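Local coordinates for maltose/maltodextrin-binding protein (Thermus thermophilus, PDB 2GH9) that binds maltotriose between the two lobes of a periplasmic binding protein fold and probably delivers maltodextrins to a membrane transporter, at residues L88-G93 with S309-K314; D57-V62 with G270-A275; A298-G303 with D319-G324. One frame throughout, in Å; residues are numbered along the deposited sequence.

Interaction 1: residues L88-G93 with S309-K314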
# COMPACT_ATOMS: atom_id res chain seq x y z
N LEU A 88 12.22 -18.65 6.72
CA LEU A 88 10.75 -18.71 6.70
C LEU A 88 10.08 -18.63 8.07
O LEU A 88 9.11 -17.89 8.23
CB LEU A 88 10.29 -19.97 5.95
CG LEU A 88 10.62 -19.96 4.46
CD1 LEU A 88 10.39 -21.34 3.81
CD2 LEU A 88 9.84 -18.84 3.73
N ALA A 89 10.63 -19.35 9.05
CA ALA A 89 10.12 -19.34 10.44
C ALA A 89 10.12 -17.96 11.08
O ALA A 89 9.30 -17.67 11.97
CB ALA A 89 10.93 -20.33 11.34
N ASP A 90 11.07 -17.12 10.67
CA ASP A 90 11.17 -15.78 11.25
C ASP A 90 10.17 -14.78 10.63
O ASP A 90 9.98 -13.69 11.17
CB ASP A 90 12.60 -15.26 11.11
CG ASP A 90 12.73 -13.82 11.49
OD1 ASP A 90 12.49 -13.51 12.68
OD2 ASP A 90 13.06 -12.99 10.60
N LEU A 91 9.55 -15.15 9.53
CA LEU A 91 8.56 -14.29 8.87
C LEU A 91 7.19 -14.35 9.54
O LEU A 91 6.72 -15.42 9.95
CB LEU A 91 8.39 -14.68 7.39
CG LEU A 91 9.61 -14.67 6.45
CD1 LEU A 91 9.21 -15.21 5.08
CD2 LEU A 91 10.21 -13.29 6.32
N GLN A 92 6.53 -13.20 9.64
CA GLN A 92 5.15 -13.13 10.08
C GLN A 92 4.25 -13.94 9.15
O GLN A 92 4.35 -13.85 7.92
CB GLN A 92 4.68 -11.67 10.10
CG GLN A 92 5.33 -10.81 11.15
CD GLN A 92 5.08 -9.33 10.96
OE1 GLN A 92 4.67 -8.88 9.88
NE2 GLN A 92 5.34 -8.54 12.02
N GLY A 93 3.37 -14.74 9.74
CA GLY A 93 2.40 -15.53 9.00
C GLY A 93 1.63 -14.84 7.87
O GLY A 93 1.45 -15.39 6.82
N SER A 309 9.96 -9.43 9.25
CA SER A 309 10.76 -10.31 10.12
C SER A 309 10.34 -10.11 11.57
O SER A 309 10.50 -9.03 12.12
CB SER A 309 12.26 -10.00 9.95
OG SER A 309 13.05 -10.58 10.97
N LYS A 310 9.79 -11.16 12.19
CA LYS A 310 9.50 -11.13 13.64
C LYS A 310 10.67 -10.57 14.43
O LYS A 310 10.53 -9.64 15.23
CB LYS A 310 9.18 -12.52 14.16
CG LYS A 310 7.87 -13.12 13.70
CD LYS A 310 7.67 -14.46 14.40
CE LYS A 310 6.83 -15.44 13.59
NZ LYS A 310 6.91 -16.85 14.12
N SER A 311 11.84 -11.18 14.21
CA SER A 311 13.11 -10.77 14.82
C SER A 311 13.40 -9.26 14.67
O SER A 311 13.60 -8.55 15.67
CB SER A 311 14.23 -11.61 14.18
OG SER A 311 15.53 -11.13 14.45
N ALA A 312 13.41 -8.78 13.43
CA ALA A 312 13.68 -7.38 13.14
C ALA A 312 12.62 -6.44 13.74
O ALA A 312 12.96 -5.36 14.21
CB ALA A 312 13.80 -7.17 11.62
N VAL A 313 11.36 -6.85 13.74
CA VAL A 313 10.28 -6.04 14.33
C VAL A 313 10.45 -5.81 15.85
O VAL A 313 10.30 -4.68 16.33
CB VAL A 313 8.87 -6.66 14.06
CG1 VAL A 313 7.96 -6.53 15.26
CG2 VAL A 313 8.22 -5.99 12.86
N LYS A 314 10.73 -6.89 16.59
CA LYS A 314 10.96 -6.80 18.03
C LYS A 314 12.14 -5.87 18.32
O LYS A 314 12.12 -5.12 19.28
CB LYS A 314 11.25 -8.19 18.62
CG LYS A 314 11.29 -8.22 20.14
CD LYS A 314 11.87 -9.54 20.63
CE LYS A 314 11.55 -9.81 22.10
NZ LYS A 314 11.81 -11.24 22.49
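The D90 side chain overlaps the first turn of helix 310-315, its carboxylate facing the S309 hydroxyl and the S311 amide. This is a worked case of helix N-capping extended by a second residue: S309 is the N-cap, and D90, from the segment 88-93, adds an acidic group to the same helix start. With chi1 at 171°, CG of D90 stands anti to its backbone N and beside its own carbonyl carbon, which lets side chain and carbonyl serve neighbouring amides. D90 O accepts from K310 N at 2.7 Å, the donor lying nearly on the line of the C=O bond. D90 OD1 takes S311 N at 2.9 Å through its syn lone pair. The other oxygen, OD2, accepts from S309 OG; their modelled separation is unusually short and its exact value doubtful. A negative group at this end of the helix is likely to be stabilised by the helix dipole.

K310 reaches back past the D90 carbonyl as an extended chain, its CG 3.3 Å from D90 O, and ends in a weak bond from NZ to A89 O in the last turn of helix 85-90. Q92 crosses V313 at about a right angle, with NE2 3.9 Å from V313 CG2. The backbones meet in a single bridge, L91 with S309, which Q92 continues by bonding to V308; L91 itself packs on P109 and S309 on L296. The cap is completed within the helix, where A312 N points almost straight (173°) at S309 OG, 3.1 Å away.

Interaction 2: residues D57-V62 with G270-A275; sequences DLVVTV and GVVVNA
Residues D57-V62 and G270-A275 form an antiparallel strand pair, interrupted by a beta bulge, in the buried interior of the larger sheet of this periplasmic binding protein. V59 and V272 are a hydrogen-bonded pair, with V59 N to V272 O at 3.0 Å and V272 N returning to V59 O at 3.2 Å, both donors in the carbonyl plane. V62 and G270 repeat the pattern, V62 N meeting G270 O at 2.9 Å, but the register has slipped by one residue. Between the two pairs the chain turns a corner at V60 and the peptide before T61 is cis, which illustrates how a strand can change direction and still regain its partner. At the other end N274 N bonds to D57 O from well above the carbonyl plane.

Valines make most of the packing. V272 carries one face: its CG1 lies 3.7 Å from V62 CG2, the two side chains crossing at about a right angle, while its CG2 lies 3.8 Å from V59 CB, those two side by side. V60 and V271 also point the same way, V271 CG1 lying 3.9 Å from both V60 CG2 and L58 CD1. The T61 hydroxyl is hydrogen-bonded to Q269 OE1, and the T61 side chain lies about 7 Å from a bound glucose unit.

Strand 3-7 runs parallel to strand 58-63, pairing through L58 and V60, and V271 bonds to L108 of strand 104-113. F286, A287 and L290 of helix 280-290 pack on L58, V60 and V271, whereas I42 and F46 of helix 39-49 pack on V59.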
# COMPACT_ATOMS: atom_id res chain seq x y z
N ASP A 57 15.38 -8.39 -14.06
CA ASP A 57 15.66 -9.66 -13.40
C ASP A 57 14.94 -9.78 -12.08
O ASP A 57 14.66 -10.88 -11.64
CB ASP A 57 17.18 -9.81 -13.20
CG ASP A 57 17.91 -9.94 -14.52
OD1 ASP A 57 17.73 -10.98 -15.17
OD2 ASP A 57 18.61 -9.01 -14.94
N LEU A 58 14.67 -8.65 -11.43
CA LEU A 58 13.87 -8.64 -10.21
C LEU A 58 13.11 -7.33 -10.03
O LEU A 58 13.39 -6.33 -10.70
CB LEU A 58 14.70 -9.00 -8.96
CG LEU A 58 16.00 -8.31 -8.52
CD1 LEU A 58 16.36 -8.72 -7.09
CD2 LEU A 58 17.12 -8.66 -9.47
N VAL A 59 12.09 -7.37 -9.18
CA VAL A 59 11.34 -6.16 -8.82
C VAL A 59 11.47 -6.04 -7.32
O VAL A 59 11.13 -6.97 -6.60
CB VAL A 59 9.85 -6.18 -9.20
CG1 VAL A 59 9.21 -4.79 -8.96
CG2 VAL A 59 9.66 -6.58 -10.65
N VAL A 60 12.04 -4.92 -6.89
CA VAL A 60 12.16 -4.54 -5.48
C VAL A 60 11.38 -3.22 -5.29
O VAL A 60 11.90 -2.15 -5.60
CB VAL A 60 13.62 -4.31 -5.12
CG1 VAL A 60 13.74 -3.91 -3.65
CG2 VAL A 60 14.47 -5.57 -5.42
N THR A 61 10.15 -3.24 -4.78
CA THR A 61 9.34 -4.40 -4.41
C THR A 61 7.99 -4.31 -5.12
O THR A 61 7.63 -3.27 -5.69
CB THR A 61 9.08 -4.41 -2.89
OG1 THR A 61 8.72 -3.08 -2.46
CG2 THR A 61 10.33 -4.92 -2.12
N VAL A 62 7.23 -5.40 -5.08
CA VAL A 62 5.84 -5.38 -5.52
C VAL A 62 4.91 -5.56 -4.32
O VAL A 62 5.25 -6.25 -3.37
CB VAL A 62 5.52 -6.52 -6.55
CG1 VAL A 62 6.39 -6.38 -7.83
CG2 VAL A 62 5.64 -7.96 -5.89
N GLY A 270 7.14 -7.23 -1.34
CA GLY A 270 8.12 -8.31 -1.43
C GLY A 270 8.94 -8.26 -2.69
O GLY A 270 8.55 -7.62 -3.71
N VAL A 271 10.09 -8.91 -2.64
CA VAL A 271 10.96 -9.01 -3.79
C VAL A 271 10.52 -10.22 -4.63
O VAL A 271 10.31 -11.33 -4.09
CB VAL A 271 12.45 -9.16 -3.40
CG1 VAL A 271 13.30 -9.24 -4.66
CG2 VAL A 271 12.93 -7.99 -2.46
N VAL A 272 10.39 -10.01 -5.93
CA VAL A 272 10.07 -11.10 -6.86
C VAL A 272 11.15 -11.22 -7.91
O VAL A 272 11.77 -10.23 -8.33
CB VAL A 272 8.67 -10.95 -7.54
CG1 VAL A 272 7.54 -11.05 -6.48
CG2 VAL A 272 8.60 -9.64 -8.33
N VAL A 273 11.41 -12.46 -8.32
CA VAL A 273 12.39 -12.72 -9.33
C VAL A 273 11.65 -13.09 -10.62
O VAL A 273 10.64 -13.77 -10.58
CB VAL A 273 13.40 -13.82 -8.84
CG1 VAL A 273 14.31 -14.29 -9.99
CG2 VAL A 273 14.24 -13.26 -7.71
N ASN A 274 12.14 -12.57 -11.74
CA ASN A 274 11.61 -12.85 -13.06
C ASN A 274 11.87 -14.31 -13.45
O ASN A 274 13.04 -14.74 -13.53
CB ASN A 274 12.27 -11.91 -14.07
CG ASN A 274 11.66 -11.97 -15.45
OD1 ASN A 274 10.88 -12.85 -15.76
ND2 ASN A 274 12.00 -10.98 -16.28
N ALA A 275 10.80 -15.07 -13.70
CA ALA A 275 10.92 -16.47 -14.12
C ALA A 275 11.71 -16.63 -15.43
O ALA A 275 12.24 -17.71 -15.72
CB ALA A 275 9.53 -17.09 -14.26

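Interaction 3: residues A298-G303 with D319-G324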
# COMPACT_ATOMS: atom_id res chain seq x y z
N ALA A 298 17.52 -1.33 8.37
CA ALA A 298 18.09 -0.19 7.66
C ALA A 298 17.05 0.49 6.78
O ALA A 298 16.89 1.71 6.80
CB ALA A 298 19.27 -0.64 6.82
N PHE A 299 16.31 -0.31 6.02
CA PHE A 299 15.27 0.25 5.16
C PHE A 299 14.23 1.00 6.00
O PHE A 299 13.82 2.07 5.61
CB PHE A 299 14.63 -0.87 4.33
CG PHE A 299 13.75 -0.38 3.20
CD1 PHE A 299 14.31 0.23 2.08
CD2 PHE A 299 12.38 -0.56 3.24
CE1 PHE A 299 13.52 0.65 1.03
CE2 PHE A 299 11.56 -0.14 2.15
CZ PHE A 299 12.13 0.44 1.05
N ASN A 300 13.81 0.46 7.13
CA ASN A 300 12.84 1.15 7.99
C ASN A 300 13.39 2.47 8.48
O ASN A 300 12.69 3.48 8.51
CB ASN A 300 12.44 0.28 9.18
CG ASN A 300 11.55 1.02 10.20
OD1 ASN A 300 12.04 1.59 11.14
ND2 ASN A 300 10.24 1.05 9.95
N GLN A 301 14.67 2.46 8.84
CA GLN A 301 15.29 3.66 9.39
C GLN A 301 15.43 4.73 8.34
O GLN A 301 15.17 5.90 8.63
CB GLN A 301 16.62 3.30 10.07
CG GLN A 301 16.40 2.39 11.29
CD GLN A 301 15.48 3.02 12.33
OE1 GLN A 301 14.31 2.63 12.48
NE2 GLN A 301 16.00 4.01 13.06
N ALA A 302 15.75 4.33 7.11
CA ALA A 302 15.84 5.26 5.97
C ALA A 302 14.49 5.86 5.59
O ALA A 302 14.39 7.05 5.23
CB ALA A 302 16.41 4.54 4.78
N GLY A 303 13.46 5.01 5.67
CA GLY A 303 12.11 5.38 5.26
C GLY A 303 11.11 5.20 6.38
O GLY A 303 10.95 6.08 7.25
N ASP A 319 10.92 1.94 18.30
CA ASP A 319 10.96 2.95 17.24
C ASP A 319 9.55 3.55 17.10
O ASP A 319 8.55 2.82 17.14
CB ASP A 319 11.46 2.38 15.91
CG ASP A 319 11.49 3.42 14.81
OD1 ASP A 319 12.52 4.10 14.61
OD2 ASP A 319 10.44 3.61 14.15
N PRO A 320 9.47 4.87 17.00
CA PRO A 320 8.19 5.59 16.92
C PRO A 320 7.28 5.19 15.74
O PRO A 320 6.06 5.11 15.90
CB PRO A 320 8.63 7.04 16.77
CG PRO A 320 9.96 7.09 17.35
CD PRO A 320 10.60 5.81 16.99
N VAL A 321 7.89 4.96 14.58
CA VAL A 321 7.18 4.54 13.37
C VAL A 321 6.65 3.13 13.55
O VAL A 321 5.50 2.85 13.22
CB VAL A 321 8.09 4.63 12.10
CG1 VAL A 321 7.37 4.08 10.86
CG2 VAL A 321 8.52 6.04 11.84
N VAL A 322 7.47 2.24 14.11
CA VAL A 322 7.05 0.85 14.31
C VAL A 322 5.95 0.79 15.37
O VAL A 322 4.93 0.15 15.15
CB VAL A 322 8.25 -0.08 14.64
CG1 VAL A 322 7.78 -1.51 14.96
CG2 VAL A 322 9.21 -0.10 13.48
N ALA A 323 6.14 1.46 16.50
CA ALA A 323 5.11 1.54 17.57
C ALA A 323 3.80 2.15 17.05
O ALA A 323 2.71 1.65 17.36
CB ALA A 323 5.62 2.35 18.76
N GLY A 324 3.91 3.21 16.24
CA GLY A 324 2.74 3.84 15.64
C GLY A 324 1.95 2.89 14.74
O GLY A 324 0.74 2.72 14.89
O HOH W 1 11.27 4.25 11.25
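N300, on the last turn of helix 293-302, points its side chain at the start of helix 320-326, where D319 is the N-cap residue. The contact exemplifies helices joined through a cap and a water rather than by close packing, their nearest CA atoms being N300 and V321, 8.5 Å apart. CG of N300 is anti to the backbone N (chi1 173°), and the side chain reaches tip to tip toward D319 with amide and carboxylate planes 79° apart. The two do not bond directly. A water fills the step, 2.8 Å from N300 OD1 and 3.1 Å from D319 OD2; it has more acceptors around it than protons to give, so these bonds are probably shared in time. The other end of the amide is held by R305, whose carbonyl oxygen accepts from N300 ND2. N300 ND2 also rests 3.9 Å from V322 CG2.

Next in the helix, Q301 brings the end of its bent side chain up to the D319 carboxylate, tip to tip, the two planes 84° apart. Helix 293-302 then ends, and the carbonyl oxygens of Q301 and G303 both accept from K241 NZ. The hydrophobic side of the junction is closed by I306, which packs on N300, V321 and V322.

An alanine in place of D319 would probably leave the amides of V321 and V322 without their cap and the water without one of its acceptors. As it stands, D319 OD2 takes a weak bond from V321 N and, through its anti lone pair, a second from V322 N at 3.3 Å.

Overall arrangement
Interaction 2 is the core contact of the three: a strand pair inside the large sheet, held by reciprocal backbone bonds and valine packing. Interactions 1 and 3 join helix ends instead, and there side-chain carboxylates take part, D90 accepting one amide at the start of helix 310-315 beside a backbone bond, and D319 capping its own helix 320-326; interaction 1 is partly open to solvent, while interaction 3 is buried yet includes a water. Helix 320-326 follows helix 310-315, and these two contacts touch where V313 O lies 4.3 Å from V322 CG1. Interaction 2 touches neither, its nearest atoms being about 9 Å from interaction 1 and about 6 Å from interaction 3.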